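Local coordinates for protein Exo-poly-alpha-D-galacturonosidase (Thermotoga maritima, PDB 3JUR) that probably hydrolyses the alpha-1,4-galacturonan chains of pectin, as a hyperthermoactive exopolygalacturonase of glycosyl hydrolase family 28, at residues P99-R104 against L116-D121. Residues are numbered along the deposited sequence; the frame is centred on the assembly and turned at random.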
loop_
_atom_site.group_PDB
_atom_site.type_symbol
_atom_site.label_atom_id
_atom_site.label_comp_id
_atom_site.label_asym_id
_atom_site.label_seq_id
_atom_site.Cartn_x
_atom_site.Cartn_y
_atom_site.Cartn_z
ATOM N N PRO D 99 26.081 57.374 -0.949
ATOM C CA PRO D 99 27.175 56.663 -0.274
ATOM C C PRO D 99 26.785 55.298 0.278
ATOM O O PRO D 99 25.592 54.999 0.447
ATOM C CB PRO D 99 27.568 57.610 0.873
ATOM C CG PRO D 99 26.403 58.518 1.051
ATOM C CD PRO D 99 25.804 58.674 -0.310
ATOM N N VAL D 100 27.803 54.486 0.554
ATOM C CA VAL D 100 27.628 53.168 1.165
ATOM C C VAL D 100 26.906 53.266 2.512
ATOM O O VAL D 100 27.074 54.238 3.243
ATOM C CB VAL D 100 28.989 52.423 1.333
ATOM C CG1 VAL D 100 29.549 52.017 -0.022
ATOM C CG2 VAL D 100 30.008 53.287 2.090
ATOM N N VAL D 101 26.081 52.267 2.811
ATOM C CA VAL D 101 25.372 52.191 4.092
ATOM C C VAL D 101 25.659 50.854 4.773
ATOM O O VAL D 101 26.118 49.913 4.120
ATOM C CB VAL D 101 23.834 52.371 3.925
ATOM C CG1 VAL D 101 23.505 53.736 3.340
ATOM C CG2 VAL D 101 23.223 51.240 3.078
ATOM N N LEU D 102 25.399 50.776 6.077
ATOM C CA LEU D 102 25.496 49.519 6.810
ATOM C C LEU D 102 24.482 48.540 6.249
ATOM O O LEU D 102 23.283 48.821 6.225
ATOM C CB LEU D 102 25.250 49.725 8.308
ATOM C CG LEU D 102 25.200 48.483 9.210
ATOM C CD1 LEU D 102 26.555 47.773 9.299
ATOM C CD2 LEU D 102 24.718 48.874 10.597
ATOM N N THR D 103 24.976 47.394 5.792
ATOM C CA THR D 103 24.130 46.385 5.167
ATOM C C THR D 103 24.770 44.996 5.308
ATOM O O THR D 103 25.659 44.790 6.148
ATOM C CB THR D 103 23.770 46.763 3.680
ATOM O OG1 THR D 103 22.730 45.904 3.187
ATOM C CG2 THR D 103 24.987 46.696 2.752
ATOM N N ARG D 104 24.319 44.048 4.502
ATOM C CA ARG D 104 24.785 42.680 4.625
ATOM C C ARG D 104 24.794 42.018 3.254
ATOM O O ARG D 104 23.912 42.274 2.435
ATOM C CB ARG D 104 23.875 41.924 5.603
ATOM C CG ARG D 104 24.621 40.970 6.518
ATOM C CD ARG D 104 23.703 40.231 7.472
ATOM N NE ARG D 104 23.801 40.761 8.827
ATOM C CZ ARG D 104 23.661 40.036 9.932
ATOM N NH1 ARG D 104 23.426 38.727 9.859
ATOM N NH2 ARG D 104 23.764 40.621 11.116
ATOM N N LEU D 116 17.213 49.187 -1.996
ATOM C CA LEU D 116 16.298 50.077 -2.716
ATOM C C LEU D 116 15.295 50.755 -1.771
ATOM O O LEU D 116 14.967 51.925 -1.941
ATOM C CB LEU D 116 15.589 49.351 -3.875
ATOM C CG LEU D 116 16.322 48.316 -4.753
ATOM C CD1 LEU D 116 15.519 48.039 -6.019
ATOM C CD2 LEU D 116 17.755 48.664 -5.112
ATOM N N VAL D 117 14.814 50.011 -0.780
ATOM C CA VAL D 117 14.036 50.592 0.317
ATOM C C VAL D 117 14.774 50.220 1.603
ATOM O O VAL D 117 15.019 49.045 1.865
ATOM C CB VAL D 117 12.574 50.065 0.348
ATOM C CG1 VAL D 117 11.773 50.779 1.423
ATOM C CG2 VAL D 117 11.902 50.251 -1.003
ATOM N N TYR D 118 15.144 51.225 2.387
ATOM C CA TYR D 118 16.076 51.030 3.498
ATOM C C TYR D 118 15.638 51.736 4.774
ATOM O O TYR D 118 15.297 52.930 4.761
ATOM C CB TYR D 118 17.475 51.506 3.070
ATOM C CG TYR D 118 18.607 51.324 4.080
ATOM C CD1 TYR D 118 19.035 50.050 4.468
ATOM C CD2 TYR D 118 19.280 52.432 4.604
ATOM C CE1 TYR D 118 20.086 49.882 5.371
ATOM C CE2 TYR D 118 20.332 52.281 5.507
ATOM C CZ TYR D 118 20.730 51.002 5.885
ATOM O OH TYR D 118 21.768 50.852 6.776
ATOM N N ALA D 119 15.656 50.985 5.873
ATOM C CA ALA D 119 15.499 51.548 7.214
ATOM C C ALA D 119 16.567 50.979 8.145
ATOM O O ALA D 119 16.772 49.766 8.193
ATOM C CB ALA D 119 14.103 51.265 7.761
ATOM N N LEU D 120 17.244 51.858 8.878
ATOM C CA LEU D 120 18.276 51.444 9.825
ATOM C C LEU D 120 17.957 51.976 11.214
ATOM O O LEU D 120 17.740 53.175 11.379
ATOM C CB LEU D 120 19.655 51.950 9.373
ATOM C CG LEU D 120 20.814 51.851 10.376
ATOM C CD1 LEU D 120 21.216 50.396 10.632
ATOM C CD2 LEU D 120 22.011 52.674 9.909
ATOM N N ASP D 121 17.935 51.083 12.203
ATOM C CA ASP D 121 17.698 51.450 13.611
ATOM C C ASP D 121 16.365 52.179 13.824
ATOM O O ASP D 121 16.245 53.047 14.693
ATOM C CB ASP D 121 18.871 52.288 14.164
ATOM C CG ASP D 121 20.134 51.468 14.381
ATOM O OD1 ASP D 121 20.032 50.311 14.858
ATOM O OD2 ASP D 121 21.235 51.987 14.087
#
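One face of the Tyr-118 ring takes the CG2 methyl of Val-101, in a CH-pi contact. CG2 of Val-101 stands 4.0 Å from the centroid of the Tyr-118 ring, offset toward the rim. CG2 of Val-101 comes nearest to CZ of Tyr-118, at 3.8 Å. The carbonyl O of Leu-102 approaches the ring obliquely at its hydroxyl end. The ring of His-75 also meets that of Tyr-118, with the planes about 55° apart. Tyr-118 belongs to strand 117-120, one of the parallel strands of the right-handed beta-helix of family 28 enzymes. Val-101 and Leu-102 come just before strand 103-105, which pairs antiparallel with strand 108-112; the chain turns a corner at Leu-102. The contact therefore joins this hairpin to the wall of the beta-helix. The CG of Tyr-118 is anti to the backbone N (chi1 -177°), which sends the ring out from the strand to the other segment. There the OH of Tyr-118 donates a hydrogen bond of 2.6 Å to Leu-102 O. It reaches a lone pair in the carbonyl plane, with a C=O...OH angle of 138°. With a phenylalanine in place of Tyr-118, Leu-102 O would probably be left without this donor. Two residues along the strand, Leu-120 adds an apolar contact. The side chains of Leu-102 and Leu-120 cross at about a right angle. Tyr-196, on the neighbouring parallel strand, touches both leucines. Thr-103 OG1 hydrogen-bonds Gln-194 OE1 on that same strand. Between the two leucines a single methyl on each side does the touching: CD2 of Leu-102 lies 3.8 Å from CD1 of Leu-120.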